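Local atomic coordinates of conserved domain protein (PDB entry 3PNN), a protein that probably transfers a sugar from an activated donor to an acceptor in the cytoplasm, building a glycosidic linkage. Residues A[7-12]-A[52-57]; A[26-31]-A[287-292]; A[46-51]-A[130-135]; A[147-152]-A[221-226]; A[153-158]-A[266-271]. All blocks are in the same frame, centred on the assembly; numbering follows the deposited sequence. Where two conformers were deposited one is given.

Interaction 1 (A[7-12]-A[52-57])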
# COMPACT_ATOMS: atom_id res chain seq x y z
N THR A 7 -7.14 9.09 -8.56
CA THR A 7 -6.13 9.64 -7.68
C THR A 7 -5.20 8.53 -7.19
O THR A 7 -5.65 7.42 -6.91
CB THR A 7 -6.84 10.30 -6.47
OG1 THR A 7 -7.53 11.47 -6.93
CG2 THR A 7 -5.84 10.68 -5.35
N LEU A 8 -3.91 8.82 -7.10
CA LEU A 8 -2.97 7.90 -6.45
C LEU A 8 -2.68 8.37 -5.02
O LEU A 8 -2.16 9.46 -4.81
CB LEU A 8 -1.65 7.79 -7.25
CG LEU A 8 -0.62 6.84 -6.62
CD1 LEU A 8 -1.12 5.40 -6.68
CD2 LEU A 8 0.70 6.95 -7.36
N PHE A 9 -3.01 7.54 -4.04
CA PHE A 9 -2.89 7.91 -2.63
C PHE A 9 -1.72 7.08 -2.12
O PHE A 9 -1.78 5.85 -2.09
CB PHE A 9 -4.19 7.54 -1.89
CG PHE A 9 -4.28 8.04 -0.47
CD1 PHE A 9 -3.30 8.84 0.09
CD2 PHE A 9 -5.40 7.72 0.31
CE1 PHE A 9 -3.41 9.31 1.41
CE2 PHE A 9 -5.51 8.19 1.62
CZ PHE A 9 -4.50 8.98 2.17
N VAL A 10 -0.63 7.76 -1.77
CA VAL A 10 0.59 7.08 -1.36
C VAL A 10 0.75 7.08 0.17
O VAL A 10 0.76 8.15 0.81
CB VAL A 10 1.84 7.72 -2.02
CG1 VAL A 10 3.11 7.01 -1.54
CG2 VAL A 10 1.74 7.68 -3.55
N LEU A 11 0.88 5.89 0.75
CA LEU A 11 1.09 5.76 2.19
C LEU A 11 2.54 6.08 2.57
O LEU A 11 3.41 5.20 2.55
CB LEU A 11 0.73 4.35 2.67
CG LEU A 11 -0.71 3.93 2.39
CD1 LEU A 11 -0.95 2.52 2.92
CD2 LEU A 11 -1.69 4.92 3.04
N ALA A 12 2.80 7.33 2.92
CA ALA A 12 4.16 7.80 3.15
C ALA A 12 4.42 8.21 4.60
O ALA A 12 5.42 8.86 4.92
CB ALA A 12 4.48 8.95 2.19
N VAL A 52 -1.81 12.12 -3.88
CA VAL A 52 -1.97 12.54 -2.50
C VAL A 52 -1.01 11.71 -1.64
O VAL A 52 -0.98 10.48 -1.76
CB VAL A 52 -3.42 12.35 -2.00
CG1 VAL A 52 -3.54 12.65 -0.50
CG2 VAL A 52 -4.38 13.23 -2.81
N PHE A 53 -0.21 12.38 -0.81
CA PHE A 53 0.68 11.70 0.12
C PHE A 53 0.17 11.91 1.53
O PHE A 53 -0.07 13.05 1.93
CB PHE A 53 2.11 12.27 0.06
CG PHE A 53 2.77 12.10 -1.29
CD1 PHE A 53 3.47 10.93 -1.58
CD2 PHE A 53 2.66 13.08 -2.27
CE1 PHE A 53 4.09 10.76 -2.83
CE2 PHE A 53 3.26 12.92 -3.53
CZ PHE A 53 3.97 11.76 -3.80
N VAL A 54 0.02 10.83 2.29
CA VAL A 54 -0.15 11.01 3.73
C VAL A 54 1.23 10.92 4.39
O VAL A 54 1.95 9.94 4.21
CB VAL A 54 -1.14 9.99 4.36
CG1 VAL A 54 -0.74 8.56 4.03
CG2 VAL A 54 -1.24 10.23 5.88
N ILE A 55 1.60 11.97 5.11
CA ILE A 55 2.87 12.03 5.82
C ILE A 55 2.60 12.48 7.26
O ILE A 55 1.45 12.47 7.69
CB ILE A 55 3.86 13.02 5.15
CG1 ILE A 55 3.30 14.45 5.16
CG2 ILE A 55 4.19 12.59 3.70
CD1 ILE A 55 4.40 15.51 4.90
N ARG A 56 3.64 12.85 8.00
CA ARG A 56 3.44 13.46 9.31
C ARG A 56 4.13 14.82 9.37
O ARG A 56 5.07 15.06 8.62
CB ARG A 56 3.93 12.52 10.43
CG ARG A 56 3.34 11.12 10.27
CD ARG A 56 3.60 10.19 11.47
NE ARG A 56 3.06 8.87 11.16
CZ ARG A 56 3.72 7.72 11.31
NH1 ARG A 56 4.95 7.71 11.82
NH2 ARG A 56 3.13 6.58 10.97
N HIS A 57 3.65 15.70 10.24
CA HIS A 57 4.22 17.04 10.33
C HIS A 57 5.70 17.01 10.70
O HIS A 57 6.46 17.88 10.29
CB HIS A 57 3.46 17.90 11.34
CG HIS A 57 2.10 18.32 10.87
ND1 HIS A 57 1.91 19.23 9.86
CD2 HIS A 57 0.86 17.96 11.29
CE1 HIS A 57 0.62 19.41 9.66
NE2 HIS A 57 -0.04 18.65 10.52
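Four backbone hydrogen bonds join 7-12 to 52-57, on the two parallel strands of a beta-alpha-beta unit in this Rossmann-like fold. The pairing alternates: Val52 N donates to Leu8 O, Val52 O accepts from Val10 N at 2.7 Å, and Val54 N returns to Val10 O at 3.1 Å. Each of these runs nearly along its C=O axis, whereas the last, from Ala12 N to Val54 O, is weak because it bends to 129° as the first strand ends. On one face of the sheet the Phe9 side chain crosses those of Val52 and Val54 obliquely, its CE1 3.8 Å from Val52 CG1 and equally close to Val54 CB. The turn of Phe9 CG anti to the backbone N (chi1 -171°) sends the ring that way. The other face carries Val10 and Phe53, side by side and pointing alike. Farther out, Phe63 of helix 60-71 meets the Phe53 ring edge-to-face, and strand 118-122 flanks strand 7-11 on its other side. Beyond Ala12 the chain enters a glycine-rich turn resembling the nucleotide-binding loop of sugar nucleotidyltransferases. Val10 CB itself rests 3.6 Å from Phe53 CD1.

Interaction 2 (A[26-31]-A[287-292])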
# COMPACT_ATOMS: atom_id res chain seq x y z
N ASP A 26 16.91 6.63 -0.78
CA ASP A 26 17.76 5.65 -1.44
C ASP A 26 17.65 5.81 -2.96
O ASP A 26 16.66 5.39 -3.56
CB ASP A 26 17.37 4.24 -0.99
CG ASP A 26 18.29 3.16 -1.55
OD1 ASP A 26 19.23 3.49 -2.31
OD2 ASP A 26 18.05 1.97 -1.22
N GLY A 27 18.65 6.44 -3.57
CA GLY A 27 18.71 6.60 -5.01
C GLY A 27 19.08 5.28 -5.66
O GLY A 27 20.21 5.09 -6.12
N ILE A 28 18.12 4.36 -5.70
CA ILE A 28 18.40 2.96 -5.98
C ILE A 28 18.42 2.61 -7.48
O ILE A 28 19.09 1.65 -7.88
CB ILE A 28 17.41 2.05 -5.23
CG1 ILE A 28 17.87 0.60 -5.27
CG2 ILE A 28 15.97 2.23 -5.78
CD1 ILE A 28 17.19 -0.28 -4.19
N GLY A 29 17.71 3.38 -8.30
CA GLY A 29 17.74 3.16 -9.74
C GLY A 29 19.04 3.67 -10.35
O GLY A 29 19.81 4.37 -9.69
N PRO A 30 19.30 3.32 -11.62
CA PRO A 30 20.58 3.67 -12.25
C PRO A 30 20.82 5.18 -12.38
O PRO A 30 21.98 5.61 -12.46
CB PRO A 30 20.51 2.99 -13.63
CG PRO A 30 19.05 2.68 -13.85
CD PRO A 30 18.46 2.45 -12.48
N GLY A 31 19.76 5.98 -12.39
CA GLY A 31 19.89 7.42 -12.46
C GLY A 31 19.75 8.09 -11.11
O GLY A 31 19.71 9.32 -11.00
N ALA A 287 19.87 -4.45 -9.26
CA ALA A 287 20.09 -5.13 -10.53
C ALA A 287 18.83 -5.16 -11.40
O ALA A 287 18.90 -4.99 -12.62
CB ALA A 287 20.64 -6.54 -10.30
N LYS A 288 17.67 -5.37 -10.79
CA LYS A 288 16.44 -5.45 -11.56
C LYS A 288 16.09 -4.10 -12.19
O LYS A 288 15.66 -4.03 -13.34
CB LYS A 288 15.27 -5.93 -10.69
CG LYS A 288 13.97 -6.04 -11.47
CD LYS A 288 14.09 -7.04 -12.62
CE LYS A 288 12.78 -7.18 -13.36
NZ LYS A 288 12.91 -8.16 -14.48
N LEU A 289 16.27 -3.02 -11.43
CA LEU A 289 16.01 -1.70 -11.99
C LEU A 289 16.97 -1.39 -13.15
O LEU A 289 16.60 -0.75 -14.14
CB LEU A 289 16.12 -0.62 -10.90
CG LEU A 289 15.03 -0.69 -9.82
CD1 LEU A 289 15.37 0.26 -8.66
CD2 LEU A 289 13.65 -0.37 -10.38
N ARG A 290 18.22 -1.81 -13.01
CA ARG A 290 19.21 -1.59 -14.07
C ARG A 290 18.81 -2.36 -15.34
O ARG A 290 18.89 -1.83 -16.46
CB ARG A 290 20.61 -2.02 -13.60
CG ARG A 290 21.75 -1.38 -14.38
CD ARG A 290 22.83 -2.39 -14.80
NE ARG A 290 23.29 -3.24 -13.71
CZ ARG A 290 23.10 -4.56 -13.65
NH1 ARG A 290 23.56 -5.26 -12.62
NH2 ARG A 290 22.46 -5.18 -14.63
N GLU A 291 18.37 -3.59 -15.14
CA GLU A 291 17.93 -4.44 -16.25
C GLU A 291 16.70 -3.88 -16.97
O GLU A 291 16.64 -3.88 -18.21
CB GLU A 291 17.71 -5.87 -15.77
CG GLU A 291 19.01 -6.61 -15.45
CD GLU A 291 18.81 -7.82 -14.55
OE1 GLU A 291 17.65 -8.25 -14.37
OE2 GLU A 291 19.81 -8.33 -14.01
N LEU A 292 15.71 -3.40 -16.22
CA LEU A 292 14.52 -2.82 -16.83
C LEU A 292 14.85 -1.55 -17.59
O LEU A 292 14.24 -1.24 -18.62
CB LEU A 292 13.49 -2.49 -15.75
CG LEU A 292 12.86 -3.69 -15.05
CD1 LEU A 292 12.07 -3.25 -13.83
CD2 LEU A 292 11.98 -4.44 -16.05
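The guanidinium of Arg290 turns one face to its own helix, with Ala287 O lying 4.1 Å above the plane and displaced toward the rim. Its side chain therefore folds back along helix 282-294; its end leads away from the loop, and the closest approach is at the backbone, Arg290 CA 4.3 Å from Pro30 CG. The contact is a small apolar join of loop to helix, in which the C-terminal helix of this Rossmann-like chain docks against the loop running from strand 7-11 to helix 35-46. Leu289 carries most of the contact. Its CG lies anti to the carbonyl carbon (chi1 -68°), so that the CD1 branch reaches across at about a right angle to Ile28 and touches its CG2 at 3.5 Å, a close methyl-to-methyl approach. That CG2 occupies the crowded position between the backbone N and the carbonyl carbon, while CG1 is anti to the N; the side chain also packs on Val285 and Val286. The same Leu289 methyl also covers the backbone of the loop, 3.9 Å from Gly29 CA. Upstream, Gly27 centres an inverse gamma turn, and Asp26 makes a salt bridge with Arg282 of the helix, so a charged pair accompanies the apolar one. Glycerol, probably from the crystallisation liquor, is bound at Asp26 and at Gly27 and lies near Ile28, perhaps marking a pocket. Tyr38 of helix 35-46 packs on both Pro30 and Leu289. At the solvent-facing end, Pro30 crosses Leu289 at about a right angle, its CD 4.2 Å from Leu289 CB.

Interaction 3 (A[46-51]-A[130-135])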
# COMPACT_ATOMS: atom_id res chain seq x y z
N ALA A 46 0.17 5.62 -16.58
CA ALA A 46 -1.07 4.84 -16.56
C ALA A 46 -2.33 5.71 -16.56
O ALA A 46 -3.44 5.20 -16.73
CB ALA A 46 -1.09 3.91 -15.35
N GLY A 47 -2.17 7.01 -16.38
CA GLY A 47 -3.30 7.92 -16.49
C GLY A 47 -3.92 8.36 -15.18
O GLY A 47 -5.07 8.84 -15.17
N PHE A 48 -3.19 8.22 -14.08
CA PHE A 48 -3.64 8.80 -12.81
C PHE A 48 -3.58 10.32 -12.90
O PHE A 48 -2.69 10.85 -13.55
CB PHE A 48 -2.80 8.28 -11.63
CG PHE A 48 -3.17 6.89 -11.20
CD1 PHE A 48 -4.06 6.69 -10.16
CD2 PHE A 48 -2.63 5.78 -11.86
CE1 PHE A 48 -4.42 5.40 -9.77
CE2 PHE A 48 -2.99 4.48 -11.48
CZ PHE A 48 -3.88 4.30 -10.43
N GLY A 49 -4.53 11.00 -12.26
CA GLY A 49 -4.68 12.43 -12.43
C GLY A 49 -4.04 13.32 -11.38
O GLY A 49 -3.81 14.50 -11.62
N ARG A 50 -3.76 12.75 -10.21
CA ARG A 50 -3.18 13.53 -9.12
C ARG A 50 -2.61 12.60 -8.07
O ARG A 50 -3.00 11.42 -7.99
CB ARG A 50 -4.23 14.44 -8.48
CG ARG A 50 -5.33 13.68 -7.74
CD ARG A 50 -6.59 14.52 -7.58
NE ARG A 50 -7.12 14.92 -8.88
CZ ARG A 50 -7.73 14.10 -9.74
NH1 ARG A 50 -7.90 12.81 -9.43
NH2 ARG A 50 -8.16 14.57 -10.90
N LEU A 51 -1.69 13.12 -7.27
CA LEU A 51 -1.10 12.39 -6.17
C LEU A 51 -1.51 12.99 -4.84
O LEU A 51 -1.54 14.22 -4.66
CB LEU A 51 0.43 12.45 -6.23
CG LEU A 51 1.13 12.20 -7.56
CD1 LEU A 51 2.65 12.30 -7.33
CD2 LEU A 51 0.74 10.83 -8.12
N ASN A 130 2.47 -2.63 -15.27
CA ASN A 130 1.15 -3.21 -15.52
C ASN A 130 0.21 -3.22 -14.30
O ASN A 130 -1.02 -3.27 -14.45
CB ASN A 130 1.27 -4.61 -16.12
CG ASN A 130 -0.05 -5.11 -16.65
OD1 ASN A 130 -0.56 -4.62 -17.66
ND2 ASN A 130 -0.62 -6.09 -15.97
N GLY A 131 0.79 -3.19 -13.09
CA GLY A 131 0.01 -3.03 -11.87
C GLY A 131 -0.77 -1.73 -11.91
O GLY A 131 -1.97 -1.69 -11.68
N PHE A 132 -0.07 -0.63 -12.21
CA PHE A 132 -0.75 0.65 -12.39
C PHE A 132 -1.74 0.66 -13.55
O PHE A 132 -2.80 1.29 -13.46
CB PHE A 132 0.27 1.79 -12.54
CG PHE A 132 1.08 2.00 -11.31
CD1 PHE A 132 0.59 2.78 -10.27
CD2 PHE A 132 2.30 1.35 -11.15
CE1 PHE A 132 1.32 2.95 -9.11
CE2 PHE A 132 3.04 1.51 -9.99
CZ PHE A 132 2.55 2.32 -8.96
N GLU A 133 -1.41 -0.03 -14.64
CA GLU A 133 -2.32 -0.07 -15.80
C GLU A 133 -3.64 -0.77 -15.51
O GLU A 133 -4.71 -0.24 -15.84
CB GLU A 133 -1.65 -0.71 -17.02
CG GLU A 133 -0.47 0.13 -17.55
CD GLU A 133 0.29 -0.57 -18.67
OE1 GLU A 133 0.41 -1.82 -18.66
OE2 GLU A 133 0.78 0.15 -19.57
N VAL A 134 -3.60 -1.95 -14.91
CA VAL A 134 -4.86 -2.65 -14.64
C VAL A 134 -5.67 -1.90 -13.58
O VAL A 134 -6.90 -1.86 -13.63
CB VAL A 134 -4.66 -4.13 -14.21
CG1 VAL A 134 -3.99 -4.93 -15.36
CG2 VAL A 134 -3.85 -4.23 -12.91
N LEU A 135 -4.96 -1.30 -12.63
CA LEU A 135 -5.65 -0.58 -11.55
C LEU A 135 -6.35 0.68 -12.05
O LEU A 135 -7.52 0.94 -11.72
CB LEU A 135 -4.65 -0.24 -10.44
CG LEU A 135 -5.17 0.39 -9.14
CD1 LEU A 135 -6.31 -0.44 -8.57
CD2 LEU A 135 -3.99 0.45 -8.17
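Phe48, Ala46 and Phe132 carry this contact, in which the C-terminal end of helix 35-46 meets helix 129-140 beside the central sheet of the Rossmann-like fold. The helix is closed by a Schellman motif: Gly47, with a positive phi of 100°, is the first residue to leave helical angles, and the chain turns there toward strand 50-55. The turn leaves Ala46 and Phe48 directed at the same stretch of the second helix. Phe48 is the more deeply engaged. Its CG lies anti to the carbonyl carbon, which swings the ring inward until its rim, not its face, meets the helix. CE2 approaches Phe132 O at 3.8 Å, close to the plane of the ring, and CZ, farther along the same rim, comes 4.3 Å from Leu135 CG. The Phe132 side chain crosses that of Phe48 at about a right angle, and Phe48 CE2 lies at the edge of the Phe132 ring, 4.1 Å from its CD1. Around them, Phe132 reaches Ser39 and Asp42 on helix 35-46 and Ile121 on strand 118-122. Phe48 packs on Ala43, Ala119 and Pro6, so both aromatics fill the seam between helices and strands. Glu133, whose CB points away, touches Ala46 CB with its backbone N and, more loosely, with CG at 4.4 Å. The Ala46 methyl sits against the helix backbone, 3.7 Å from Phe132 O, and against Phe132 CB at 3.8 Å.

Interaction 4 (A[147-152]-A[221-226])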
# COMPACT_ATOMS: atom_id res chain seq x y z
N GLY A 147 -19.09 0.46 -2.62
CA GLY A 147 -18.81 -0.89 -2.16
C GLY A 147 -18.33 -1.83 -3.26
O GLY A 147 -18.37 -3.05 -3.09
N GLU A 148 -17.88 -1.26 -4.38
CA GLU A 148 -17.23 -2.05 -5.44
C GLU A 148 -15.77 -1.62 -5.57
O GLU A 148 -15.48 -0.54 -6.09
CB GLU A 148 -17.98 -1.91 -6.77
CG GLU A 148 -19.47 -2.27 -6.62
CD GLU A 148 -20.23 -2.29 -7.93
OE1 GLU A 148 -19.68 -2.79 -8.94
OE2 GLU A 148 -21.40 -1.83 -7.94
N TYR A 149 -14.87 -2.46 -5.07
CA TYR A 149 -13.45 -2.12 -4.96
C TYR A 149 -12.61 -3.13 -5.73
O TYR A 149 -13.16 -4.02 -6.39
CB TYR A 149 -13.02 -2.16 -3.49
CG TYR A 149 -13.89 -1.34 -2.54
CD1 TYR A 149 -14.43 -0.12 -2.93
CD2 TYR A 149 -14.13 -1.78 -1.24
CE1 TYR A 149 -15.20 0.64 -2.05
CE2 TYR A 149 -14.89 -1.02 -0.34
CZ TYR A 149 -15.43 0.19 -0.75
OH TYR A 149 -16.20 0.94 0.11
N CYS A 150 -11.28 -2.99 -5.64
CA CYS A 150 -10.38 -3.94 -6.29
C CYS A 150 -9.02 -4.00 -5.58
O CYS A 150 -8.71 -3.19 -4.71
CB CYS A 150 -10.19 -3.59 -7.77
SG CYS A 150 -9.34 -1.98 -8.05
N MSE A 151 -8.23 -5.00 -5.94
CA MSE A 151 -6.84 -5.04 -5.48
C MSE A 151 -6.03 -5.70 -6.57
O MSE A 151 -6.56 -6.48 -7.35
CB MSE A 151 -6.66 -5.81 -4.16
CG MSE A 151 -7.07 -7.26 -4.14
SE MSE A 151 -6.14 -8.29 -2.69
CE MSE A 151 -4.77 -9.12 -3.81
N VAL A 152 -4.75 -5.36 -6.62
CA VAL A 152 -3.88 -5.94 -7.64
C VAL A 152 -3.19 -7.11 -6.97
O VAL A 152 -2.46 -6.95 -5.98
CB VAL A 152 -2.87 -4.92 -8.18
CG1 VAL A 152 -1.89 -5.61 -9.16
CG2 VAL A 152 -3.62 -3.79 -8.91
N THR A 221 -13.41 3.52 -3.71
CA THR A 221 -14.20 4.72 -3.96
C THR A 221 -14.38 5.41 -2.61
O THR A 221 -14.15 4.80 -1.57
CB THR A 221 -15.57 4.38 -4.59
OG1 THR A 221 -16.19 3.31 -3.87
CG2 THR A 221 -15.39 3.93 -6.05
N PRO A 222 -14.80 6.68 -2.61
CA PRO A 222 -14.75 7.43 -1.33
C PRO A 222 -15.66 6.90 -0.22
O PRO A 222 -15.42 7.23 0.96
CB PRO A 222 -15.12 8.86 -1.75
CG PRO A 222 -14.64 8.94 -3.21
CD PRO A 222 -14.98 7.57 -3.77
N ASP A 223 -16.67 6.09 -0.54
CA ASP A 223 -17.50 5.50 0.52
C ASP A 223 -16.62 4.65 1.44
O ASP A 223 -16.98 4.37 2.58
CB ASP A 223 -18.62 4.64 -0.06
CG ASP A 223 -18.14 3.76 -1.20
OD1 ASP A 223 -17.96 2.53 -0.99
OD2 ASP A 223 -17.93 4.30 -2.30
N TYR A 224 -15.47 4.23 0.94
CA TYR A 224 -14.54 3.46 1.76
C TYR A 224 -14.11 4.24 3.00
O TYR A 224 -13.91 3.67 4.06
CB TYR A 224 -13.30 3.02 0.94
CG TYR A 224 -12.38 2.12 1.77
CD1 TYR A 224 -12.76 0.81 2.07
CD2 TYR A 224 -11.16 2.57 2.26
CE1 TYR A 224 -11.95 -0.02 2.83
CE2 TYR A 224 -10.33 1.74 3.04
CZ TYR A 224 -10.74 0.44 3.30
OH TYR A 224 -9.96 -0.40 4.05
N PHE A 225 -13.96 5.56 2.87
CA PHE A 225 -13.62 6.35 4.06
C PHE A 225 -14.70 6.24 5.14
O PHE A 225 -14.40 6.19 6.33
CB PHE A 225 -13.41 7.83 3.72
CG PHE A 225 -12.29 8.08 2.74
CD1 PHE A 225 -10.97 7.77 3.07
CD2 PHE A 225 -12.55 8.67 1.51
CE1 PHE A 225 -9.93 8.01 2.16
CE2 PHE A 225 -11.52 8.92 0.61
CZ PHE A 225 -10.20 8.59 0.93
N ASP A 226 -15.96 6.25 4.72
CA ASP A 226 -17.07 6.19 5.67
C ASP A 226 -17.15 4.83 6.36
O ASP A 226 -17.37 4.76 7.58
CB ASP A 226 -18.41 6.46 4.96
CG ASP A 226 -18.51 7.89 4.44
OD1 ASP A 226 -17.92 8.80 5.07
OD2 ASP A 226 -19.15 8.10 3.40
O HOH W 1 -17.46 1.28 -5.41
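Gly147 has a positive phi (74°) just before strand 148-155, and its N-H points to the start of helix 223-239. There the Asp223 carboxylate gathers three bonds. Asp223 OD1 accepts from Gly147 N at 2.9 Å and from Tyr149 OH at 2.6 Å, both donors standing well above the carboxylate plane. Asp223 OD2 accepts from Thr221 OG1 at 2.5 Å on its syn lone pair. So many donors would probably favour the ionised form. Water 1 donates to Thr221 OG1 and to Glu148 O and accepts from Glu148 N, linking the strand to the same hydroxyl. Tyr149 reaches Asp223 tip to tip, and its ring is covered on both sides: Gly147 C lies over the centre of one face, while the edge of Tyr224 addresses the other in an offset edge-to-face pair, centroids 5.5 Å apart and planes at 88°. Thr221 N is buried here without a polar partner. Outside, Tyr224 OH binds Asn104 and its ring stacks on Phe220, while the backbone of Tyr149 pairs with strand 263-268; the contact thus joins the start of strand 148-155 to the start of helix 223-239, with helix 249-259 beside Tyr224.

Interaction 5 (A[153-158]-A[266-271])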
# COMPACT_ATOMS: atom_id res chain seq x y z
N GLY A 153 -3.47 -8.31 -7.46
CA GLY A 153 -2.91 -9.51 -6.88
C GLY A 153 -1.53 -9.82 -7.43
O GLY A 153 -1.25 -9.57 -8.61
N TYR A 154 -0.67 -10.33 -6.56
CA TYR A 154 0.63 -10.89 -6.94
C TYR A 154 0.67 -12.37 -6.53
O TYR A 154 -0.19 -12.82 -5.78
CB TYR A 154 1.75 -10.09 -6.29
CG TYR A 154 1.83 -8.69 -6.88
CD1 TYR A 154 2.65 -8.42 -7.97
CD2 TYR A 154 1.02 -7.66 -6.38
CE1 TYR A 154 2.71 -7.16 -8.54
CE2 TYR A 154 1.06 -6.39 -6.95
CZ TYR A 154 1.91 -6.15 -8.02
OH TYR A 154 1.95 -4.89 -8.59
N ARG A 155 1.66 -13.12 -7.02
CA ARG A 155 1.78 -14.53 -6.65
C ARG A 155 2.84 -14.68 -5.55
O ARG A 155 3.94 -14.16 -5.68
CB ARG A 155 2.14 -15.40 -7.87
CG ARG A 155 0.99 -15.54 -8.90
CD ARG A 155 1.06 -14.52 -10.04
NE ARG A 155 -0.07 -14.68 -10.97
CZ ARG A 155 -0.13 -15.63 -11.91
NH1 ARG A 155 0.87 -16.49 -12.04
NH2 ARG A 155 -1.19 -15.72 -12.72
N VAL A 156 2.48 -15.37 -4.47
CA VAL A 156 3.35 -15.40 -3.29
C VAL A 156 4.76 -15.87 -3.60
O VAL A 156 5.73 -15.32 -3.07
CB VAL A 156 2.74 -16.26 -2.16
CG1 VAL A 156 2.70 -17.74 -2.56
CG2 VAL A 156 3.54 -16.05 -0.86
N GLY A 157 4.89 -16.86 -4.48
CA GLY A 157 6.19 -17.43 -4.81
C GLY A 157 7.15 -16.44 -5.46
O GLY A 157 8.37 -16.64 -5.46
N ASN A 158 6.59 -15.36 -6.00
CA ASN A 158 7.39 -14.30 -6.61
C ASN A 158 7.76 -13.20 -5.60
O ASN A 158 8.44 -12.24 -5.96
CB ASN A 158 6.62 -13.64 -7.77
CG ASN A 158 6.37 -14.59 -8.93
OD1 ASN A 158 7.17 -15.49 -9.21
ND2 ASN A 158 5.26 -14.38 -9.61
N VAL A 266 -10.11 -9.09 -7.75
CA VAL A 266 -8.66 -9.28 -7.72
C VAL A 266 -8.12 -9.23 -9.16
O VAL A 266 -8.49 -10.06 -9.99
CB VAL A 266 -8.26 -10.61 -7.06
CG1 VAL A 266 -6.72 -10.78 -7.07
CG2 VAL A 266 -8.78 -10.68 -5.63
N LEU A 267 -7.26 -8.26 -9.43
CA LEU A 267 -6.74 -8.05 -10.79
C LEU A 267 -5.41 -8.77 -10.90
O LEU A 267 -4.46 -8.44 -10.20
CB LEU A 267 -6.58 -6.55 -11.06
CG LEU A 267 -7.82 -5.70 -10.76
CD1 LEU A 267 -7.48 -4.21 -10.75
CD2 LEU A 267 -8.94 -5.98 -11.77
N ASP A 268 -5.33 -9.76 -11.79
CA ASP A 268 -4.12 -10.58 -11.89
C ASP A 268 -3.09 -9.95 -12.84
O ASP A 268 -2.99 -10.34 -14.00
CB ASP A 268 -4.49 -12.00 -12.36
CG ASP A 268 -3.34 -13.00 -12.18
OD1 ASP A 268 -2.28 -12.63 -11.61
OD2 ASP A 268 -3.50 -14.17 -12.59
N THR A 269 -2.32 -9.00 -12.34
CA THR A 269 -1.36 -8.29 -13.20
C THR A 269 -0.24 -9.20 -13.68
O THR A 269 0.08 -10.20 -13.04
CB THR A 269 -0.74 -7.07 -12.45
OG1 THR A 269 0.17 -6.39 -13.32
CG2 THR A 269 0.02 -7.53 -11.20
N THR A 270 0.35 -8.85 -14.83
CA THR A 270 1.58 -9.51 -15.29
C THR A 270 2.82 -8.86 -14.68
O THR A 270 3.94 -9.35 -14.86
CB THR A 270 1.71 -9.46 -16.83
OG1 THR A 270 1.52 -8.11 -17.28
CG2 THR A 270 0.67 -10.38 -17.49
N ALA A 271 2.64 -7.74 -13.99
CA ALA A 271 3.77 -7.08 -13.35
C ALA A 271 4.36 -7.97 -12.25
O ALA A 271 3.66 -8.80 -11.66
CB ALA A 271 3.36 -5.71 -12.76
O HOH W 2 -0.15 -11.35 -10.38
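Gly153 N donates to Leu267 O at 2.9 Å from above the carbonyl plane, where strands 148-155 and 263-268 run parallel but are already splaying apart. Lacking a side chain, the glycine lets Val266 CG1 settle 4.0 Å from its CA. On its carbonyl side, water 2 lies between Gly153 O and Asp268 OD1. Tyr154 leads off away from the other strand, yet its ring end returns, and Thr269 CG2 sits over one face in a CH-pi contact 4.2 Å from the ring centroid. The Tyr154 hydroxyl is held by Tyr127 O. Arg155 bends sharply at chi2 (94°) to bring its guanidinium back to Asp268. The grip is side-on and bidentate: NE bonds Asp268 OD1 at 3.1 Å and NH2 bonds Asp268 OD2 at 2.8 Å, each oxygen accepting on its syn lone pair. With the planes 25° apart, the charged groups are nearly coplanar, fixing the guanidinium's rotation. Past Arg155 the chain coils into the 3-10 turn 156-158. Opposite, an ST turn at Thr269 begins the departure from strand 263-268, with helix 129-140 alongside: Asn130 lies by Thr269 and Ala271, while strand 212-215 pairs with Tyr154 across the other edge of strand 148-155.

How the interactions relate
From the N terminus, interaction 1 opens at 7-12, interaction 2 at 26-31 and interaction 3 at 46-51. Interaction 1 closes first, at 52-57, crossing both of the others and completing the initial beta-alpha-beta unit. Interaction 3 closes at 130-135, bringing helix 129-140 to the end of helix 35-46. Interactions 4 and 5 then open in succession along strand 148-155 and cross, closing at 221-226 and 266-271. Interaction 2 closes last, so the 255 residues between its segments contain interactions 3, 4 and 5. Helix 129-140 links interaction 3 to both later ones through Leu135 with Cys150 and Gly131 with Ala271, while interactions 2 and 4 lie on opposite sides of the chain's centre.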